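Local coordinates for minor fimbrium subunit Mfa5 (Porphyromonas gingivalis ATCC 33277, PDB 6TO1), which serves as an accessory subunit of the minor fimbriae, the cell-surface pili that mediate biofilm formation and adhesion to host cells and other oral bacteria, at residues A[539-542]-A[543-547]; A[554-557]-A[558-561]; A[614-617]-A[618-621]; A[627-630]-A[631-634]. All blocks are in the same frame, centred on the assembly; numbering follows the deposited sequence. Where two conformers were deposited one is given.

Interaction 1. Residues A[539-542]-A[543-547]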
# COMPACT_ATOMS: atom_id res chain seq x y z
N LEU A 539 -2.98 -49.95 44.38
CA LEU A 539 -3.15 -51.21 45.08
C LEU A 539 -2.39 -52.33 44.39
O LEU A 539 -2.47 -52.47 43.16
CB LEU A 539 -4.64 -51.55 45.15
CG LEU A 539 -5.07 -52.86 45.83
CD1 LEU A 539 -4.67 -52.76 47.30
CD2 LEU A 539 -6.55 -53.15 45.70
N VAL A 540 -1.64 -53.11 45.17
CA VAL A 540 -1.08 -54.36 44.69
C VAL A 540 -1.57 -55.48 45.60
O VAL A 540 -2.00 -55.26 46.74
CB VAL A 540 0.46 -54.37 44.63
CG1 VAL A 540 0.96 -53.32 43.65
CG2 VAL A 540 1.05 -54.15 46.03
N ASN A 541 -1.48 -56.70 45.10
CA ASN A 541 -1.83 -57.83 45.94
C ASN A 541 -0.64 -58.27 46.78
O ASN A 541 0.44 -57.65 46.78
CB ASN A 541 -2.41 -58.97 45.09
CG ASN A 541 -1.41 -59.56 44.13
OD1 ASN A 541 -0.20 -59.43 44.31
ND2 ASN A 541 -1.91 -60.25 43.11
N LYS A 542 -0.87 -59.37 47.51
CA LYS A 542 0.14 -60.04 48.33
C LYS A 542 1.45 -60.32 47.64
O LYS A 542 2.48 -60.43 48.30
CB LYS A 542 -0.37 -61.42 48.66
CG LYS A 542 -1.58 -61.50 49.39
CD LYS A 542 -2.26 -62.86 49.19
CE LYS A 542 -1.39 -64.00 49.61
NZ LYS A 542 -1.62 -65.25 48.77
N ASP A 543 1.41 -60.65 46.37
CA ASP A 543 2.56 -61.02 45.60
C ASP A 543 3.11 -59.82 44.87
O ASP A 543 3.97 -59.99 44.01
CB ASP A 543 2.15 -62.14 44.63
CG ASP A 543 1.86 -63.44 45.35
OD1 ASP A 543 2.72 -63.86 46.15
OD2 ASP A 543 0.76 -64.01 45.17
N GLY A 544 2.67 -58.62 45.23
CA GLY A 544 3.26 -57.42 44.66
C GLY A 544 2.74 -57.08 43.29
O GLY A 544 3.35 -56.24 42.61
N GLN A 545 1.64 -57.69 42.86
CA GLN A 545 1.13 -57.46 41.51
C GLN A 545 0.10 -56.35 41.53
O GLN A 545 -0.75 -56.31 42.42
CB GLN A 545 0.48 -58.70 40.96
CG GLN A 545 1.35 -59.89 40.86
CD GLN A 545 0.57 -61.10 40.40
OE1 GLN A 545 -0.41 -61.51 41.03
NE2 GLN A 545 0.97 -61.67 39.27
N PRO A 546 0.12 -55.46 40.54
CA PRO A 546 -0.96 -54.47 40.42
C PRO A 546 -2.29 -55.16 40.16
O PRO A 546 -2.39 -56.09 39.36
CB PRO A 546 -0.53 -53.62 39.22
CG PRO A 546 0.39 -54.48 38.46
CD PRO A 546 1.12 -55.31 39.46
N ILE A 547 -3.31 -54.68 40.86
CA ILE A 547 -4.62 -55.33 40.84
C ILE A 547 -5.70 -54.27 40.85
O ILE A 547 -5.49 -53.16 41.34
CB ILE A 547 -4.83 -56.29 42.03
CG1 ILE A 547 -4.67 -55.57 43.38
CG2 ILE A 547 -3.87 -57.45 41.92
CD1 ILE A 547 -5.46 -56.25 44.52
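N541 and Q545 face each other across a type I beta turn, N541 to G544, followed by a G1 bulge, which reverses the chain just after strand 530-539. Their amides cross with planes 37° apart, and ND2 of N541 gives a nearly straight hydrogen bond of 2.9 Å to OE1 of Q545. The donor lies in the plane of the Q545 carbonyl, on a lone pair, and the acceptor lies in the N541 amide plane, so the bond fixes the rotation of both groups. The other end of the asparagine turns back on the chain. With CG between its own backbone N and carbonyl carbon (chi1 65°), OD1 accepts from D543 N and from Q545 N, each at 2.9 Å, on opposite faces of the carboxamide. The D543 bond is the more bent of the two. This is an Asx turn laid over the beta turn, and asparagine suits the place because one short side chain both accepts and donates. Two backbone bonds define the bulge: G544 N to N541 O at 2.9 Å and N541 N to Q545 O at 2.8 Å, with G544 at a positive phi (81°) that glycine adopts easily. Next to it, V540 and P546 form a single beta bridge. The buried aliphatic chains of L539 and I547 cross obliquely, and the L539 CD2 methyl presses on I547 CD1 at a tight 3.5 Å.

Interaction 2. Residues A[554-557]-A[558-561]. With PO4 (phosphate ion), chain E.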
# COMPACT_ATOMS: atom_id res chain seq x y z
N VAL A 554 -3.49 -56.81 36.75
CA VAL A 554 -3.39 -55.98 35.57
C VAL A 554 -1.92 -55.85 35.18
O VAL A 554 -1.02 -56.23 35.94
CB VAL A 554 -4.03 -54.58 35.74
CG1 VAL A 554 -5.52 -54.71 36.04
CG2 VAL A 554 -3.33 -53.77 36.83
N SER A 555 -1.68 -55.29 33.99
CA SER A 555 -0.36 -55.31 33.39
C SER A 555 0.56 -54.25 33.97
O SER A 555 1.78 -54.42 33.90
CB SER A 555 -0.49 -55.09 31.88
OG SER A 555 -1.57 -55.86 31.37
N SER A 556 0.02 -53.19 34.55
CA SER A 556 0.84 -52.08 34.99
C SER A 556 0.19 -51.36 36.16
O SER A 556 -1.03 -51.38 36.33
CB SER A 556 1.05 -51.06 33.87
OG SER A 556 -0.15 -50.31 33.73
N LEU A 557 1.03 -50.70 36.95
CA LEU A 557 0.55 -49.97 38.11
C LEU A 557 -0.38 -48.84 37.71
O LEU A 557 -1.27 -48.47 38.47
CB LEU A 557 1.73 -49.43 38.91
CG LEU A 557 2.55 -50.55 39.58
CD1 LEU A 557 3.95 -50.09 39.91
CD2 LEU A 557 1.82 -51.01 40.83
N SER A 558 -0.18 -48.27 36.51
CA SER A 558 -1.07 -47.20 36.09
C SER A 558 -2.49 -47.68 35.90
O SER A 558 -3.40 -46.86 35.82
CB SER A 558 -0.56 -46.55 34.80
OG SER A 558 -0.42 -47.51 33.78
N GLU A 559 -2.70 -48.99 35.82
CA GLU A 559 -4.03 -49.56 35.70
C GLU A 559 -4.60 -50.02 37.03
O GLU A 559 -5.76 -50.45 37.08
CB GLU A 559 -4.02 -50.75 34.73
CG GLU A 559 -3.70 -50.40 33.27
CD GLU A 559 -3.14 -51.59 32.50
OE1 GLU A 559 -3.94 -52.36 31.92
OE2 GLU A 559 -1.91 -51.79 32.49
N ALA A 560 -3.81 -49.99 38.09
CA ALA A 560 -4.24 -50.56 39.35
C ALA A 560 -5.22 -49.64 40.06
O ALA A 560 -5.30 -48.44 39.81
CB ALA A 560 -3.04 -50.85 40.26
N HIS A 561 -5.97 -50.24 40.98
CA HIS A 561 -6.93 -49.51 41.78
C HIS A 561 -6.27 -48.36 42.53
O HIS A 561 -5.23 -48.52 43.17
CB HIS A 561 -7.57 -50.47 42.78
CG HIS A 561 -8.56 -49.81 43.68
ND1 HIS A 561 -9.72 -49.21 43.22
CD2 HIS A 561 -8.56 -49.64 45.03
CE1 HIS A 561 -10.40 -48.73 44.25
NE2 HIS A 561 -9.72 -48.98 45.36
P PO4 E . -10.65 -50.51 40.03
O1 PO4 E . -9.24 -50.82 39.59
O2 PO4 E . -11.17 -51.57 40.96
O3 PO4 E . -11.50 -50.45 38.78
O4 PO4 E . -10.71 -49.15 40.71
O HOH W 1 -3.96 -46.73 38.71
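Hydroxyl and carboxylate hydrogen bonds join S556, S558 and E559 around a short 3-10 turn. S556 OG donates to E559 OE2 at 2.6 Å, using the anti lone pair of the carboxylate, and accepts from S558 OG at 2.8 Å. Serine suits position 556 because its one hydroxyl can do both. It is placed there by a chi1 of 76°, while the glutamate, extended beyond CG, reaches back from three residues on. Backbone bonds make the turn itself: E559 N meets S556 O at 3.0 Å, and A560 N meets L557 O at the same length. The apolar contact is small, with V554 CG2 lying 3.7 Å from E559 CB as the two side chains run past each other in opposite directions. A bound phosphate, probably from the crystallisation liquor, meets the ring edge of H561, whose ND1 donates in plane to its O4 at 2.7 Å, almost straight at 171°; the ion is also held by A549 N. The segment ends the long loop between strands 530-539 and 562-563. From it L557 packs against V538 of strand 530-539 and Y638 of strand 634-643, while the H561 backbone bonds to L539 and I547.

Interaction 3. Residues A[614-617]-A[618-621]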
# COMPACT_ATOMS: atom_id res chain seq x y z
N VAL A 614 4.45 -50.56 50.14
CA VAL A 614 5.36 -51.63 49.76
C VAL A 614 6.14 -51.20 48.53
O VAL A 614 5.71 -50.36 47.75
CB VAL A 614 4.64 -52.96 49.47
CG1 VAL A 614 4.12 -53.59 50.75
CG2 VAL A 614 3.48 -52.77 48.48
N GLU A 615 7.32 -51.79 48.36
CA GLU A 615 8.15 -51.56 47.18
C GLU A 615 8.12 -52.85 46.37
O GLU A 615 8.52 -53.91 46.86
CB GLU A 615 9.57 -51.15 47.58
CG GLU A 615 9.60 -49.80 48.33
CD GLU A 615 10.99 -49.35 48.78
OE1 GLU A 615 11.95 -50.10 48.58
OE2 GLU A 615 11.12 -48.23 49.34
N VAL A 616 7.56 -52.78 45.16
CA VAL A 616 7.39 -53.97 44.33
C VAL A 616 7.94 -53.66 42.95
O VAL A 616 8.31 -52.51 42.67
CB VAL A 616 5.92 -54.41 44.26
CG1 VAL A 616 5.36 -54.70 45.65
CG2 VAL A 616 5.09 -53.33 43.54
N PRO A 617 8.03 -54.65 42.06
CA PRO A 617 8.57 -54.37 40.72
C PRO A 617 7.78 -53.28 40.03
O PRO A 617 6.54 -53.28 40.03
CB PRO A 617 8.43 -55.72 40.00
CG PRO A 617 8.48 -56.72 41.10
CD PRO A 617 7.74 -56.08 42.26
N GLY A 618 8.51 -52.32 39.47
CA GLY A 618 7.92 -51.21 38.77
C GLY A 618 7.45 -50.07 39.64
O GLY A 618 7.18 -48.98 39.10
N SER A 619 7.36 -50.25 40.95
CA SER A 619 6.78 -49.21 41.78
C SER A 619 7.86 -48.28 42.30
O SER A 619 9.06 -48.59 42.30
CB SER A 619 5.97 -49.83 42.94
OG SER A 619 6.81 -50.27 43.98
N THR A 620 7.42 -47.11 42.74
CA THR A 620 8.35 -46.08 43.17
C THR A 620 8.74 -46.31 44.62
O THR A 620 7.87 -46.44 45.48
CB THR A 620 7.75 -44.69 43.02
OG1 THR A 620 7.31 -44.46 41.67
CG2 THR A 620 8.82 -43.63 43.40
N PRO A 621 10.03 -46.40 44.92
CA PRO A 621 10.45 -46.60 46.32
C PRO A 621 10.28 -45.32 47.12
O PRO A 621 9.94 -44.25 46.60
CB PRO A 621 11.92 -47.00 46.19
CG PRO A 621 12.36 -46.42 44.94
CD PRO A 621 11.19 -46.42 44.01
O HOH W 2 5.95 -48.33 45.91
O HOH W 3 9.99 -50.64 43.97
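S619 folds its hydroxyl back onto V616 across a type II beta turn, V616 to S619, in the loop between strands 610-614 and 624-628. The turn closes with S619 N donating to V616 O at 3.0 Å. P617 and G618 hold its two middle positions, the classic pair for this turn: the proline ring fixes the phi that the first of them needs, and G618 takes the positive phi of the second (83°), which glycine adopts easily. The serine hydroxyl then serves the amide of the turn's first residue. V616 N reaches S619 OG at 2.9 Å in an almost straight bond (173°), made possible because OG stands between its own backbone N and carbonyl carbon, with chi1 at 79°. Water continues the network. One molecule lies between V614 O, T620 O and S619 OG, 2.9 Å from the last; the two carbonyls can only accept from it, and the direction of the bond to the hydroxyl is left open. It bridges two carbonyls that do not meet directly. A second water donates to V616 O and to S619 O, giving the V616 carbonyl a partner besides the turn amide. T620 turns away from the bend, and its OG1 bonds to Y638 N of strand 634-643, tying the loop to that strand. E615 reaches over P621 at about a right angle; its OE2 is hydrogen-bonded to the backbone N of N622, just beyond, and lies 3.5 Å from P621 CB.

Interaction 4. Residues A[627-630]-A[631-634]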
# COMPACT_ATOMS: atom_id res chain seq x y z
N GLY A 627 12.26 -38.00 37.21
CA GLY A 627 12.95 -37.03 36.37
C GLY A 627 12.03 -36.36 35.37
O GLY A 627 11.11 -36.99 34.85
N ILE A 628 12.27 -35.06 35.14
CA ILE A 628 11.49 -34.25 34.21
C ILE A 628 12.43 -33.35 33.41
O ILE A 628 13.57 -33.08 33.81
CB ILE A 628 10.42 -33.40 34.92
CG1 ILE A 628 11.06 -32.54 36.03
CG2 ILE A 628 9.33 -34.28 35.48
CD1 ILE A 628 10.07 -31.67 36.77
N SER A 629 11.93 -32.89 32.27
CA SER A 629 12.67 -31.95 31.42
C SER A 629 11.67 -31.13 30.63
O SER A 629 10.47 -31.40 30.65
CB SER A 629 13.60 -32.67 30.44
OG SER A 629 12.81 -33.33 29.43
N TRP A 630 12.17 -30.16 29.86
CA TRP A 630 11.28 -29.39 29.00
C TRP A 630 10.65 -30.23 27.90
O TRP A 630 9.56 -29.88 27.43
CB TRP A 630 12.02 -28.19 28.41
CG TRP A 630 13.04 -28.45 27.37
CD1 TRP A 630 14.39 -28.54 27.55
CD2 TRP A 630 12.81 -28.57 25.97
NE1 TRP A 630 15.02 -28.72 26.35
CE2 TRP A 630 14.07 -28.76 25.36
CE3 TRP A 630 11.66 -28.56 25.17
CZ2 TRP A 630 14.21 -28.92 23.98
CZ3 TRP A 630 11.81 -28.72 23.79
CH2 TRP A 630 13.08 -28.90 23.22
N LYS A 631 11.27 -31.34 27.52
CA LYS A 631 10.67 -32.23 26.54
C LYS A 631 9.78 -33.30 27.16
O LYS A 631 8.90 -33.84 26.48
CB LYS A 631 11.75 -32.91 25.70
CG LYS A 631 12.67 -31.95 24.97
CD LYS A 631 13.73 -32.70 24.16
CE LYS A 631 13.30 -32.90 22.71
NZ LYS A 631 12.05 -33.67 22.58
N LYS A 632 9.99 -33.63 28.43
CA LYS A 632 9.21 -34.66 29.11
C LYS A 632 8.88 -34.09 30.48
O LYS A 632 9.55 -34.37 31.48
CB LYS A 632 10.00 -35.97 29.21
CG LYS A 632 10.24 -36.63 27.85
CD LYS A 632 8.93 -37.01 27.16
CE LYS A 632 9.19 -37.63 25.76
NZ LYS A 632 7.89 -37.81 25.04
N PRO A 633 7.85 -33.24 30.56
CA PRO A 633 7.69 -32.37 31.73
C PRO A 633 6.73 -32.86 32.80
O PRO A 633 6.48 -32.11 33.73
CB PRO A 633 7.13 -31.09 31.08
CG PRO A 633 6.17 -31.67 30.06
CD PRO A 633 6.97 -32.82 29.44
N ALA A 634 6.19 -34.07 32.66
CA ALA A 634 5.17 -34.59 33.57
C ALA A 634 5.63 -35.96 34.09
O ALA A 634 5.40 -36.99 33.45
CB ALA A 634 3.80 -34.69 32.88
O HOH W 4 9.70 -37.19 32.41
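K631 lays its aliphatic chain over the indole of W630, side by side and pointing the same way, at a four-residue turn, S629 to K632, that carries an ST turn and joins strand 624-628 to strand 634-643. The lysine has two conformers; the course that follows is that of one, so its outer part especially is to be taken with caution. From CB, which lies 3.9 Å from S629 OG, the chain steps to CG with chi1 at -57°. That atom sits over the centre of the six-membered ring, 3.2 Å from the centroid and 1° off the normal: a CH-pi contact made by a methylene. CD moves outward toward the CZ2-CH2 edge, nearest CZ2 at 3.8 Å. A bend at chi3 (94°) brings CE to 4.0 Å from CH2, and chi4 then places NZ 5.4 Å from the centroid, where any cation-pi attraction is weak at most. Lysine suits the place because its long methylene chain can cover an aromatic face and still end in a charge. The indole is held elsewhere too: NE1 bonds to E589, and F498 meets the ring edge-to-face. On the backbone side, S629 holds the turn. Its N donates to K632 O at 2.9 Å, while its hydroxyl receives K632 N and, in the weak bond of the ST turn, K631 N. K632 sends its ammonium group away to a salt bridge with D482, and P633 packs on helix 475-480. A water links the turn to strand 624-628, donating to G627 O and to K632 O, the latter at 3.0 Å.

All four contacts are local bends in the last domain of the modelled chain, far from the calcium and magnesium sites of the von Willebrand factor part, and they follow one another along the sequence. Interactions 1, 2 and 3 cluster, their centres 9 to 12 Å apart. P546 O and V554 N probably hydrogen-bond between the first two, where A560 CB also packs on L539 O and I547 O; V540 packs on V614 and V616, and L557 on S619, to bring in the third. Interaction 4 lies apart, its centre 21 to 29 Å from theirs, yet it leads into strand 634-643, which pairs with strands 530-539 and 610-614. One mixed sheet thus connects the turns at separate places in the domain.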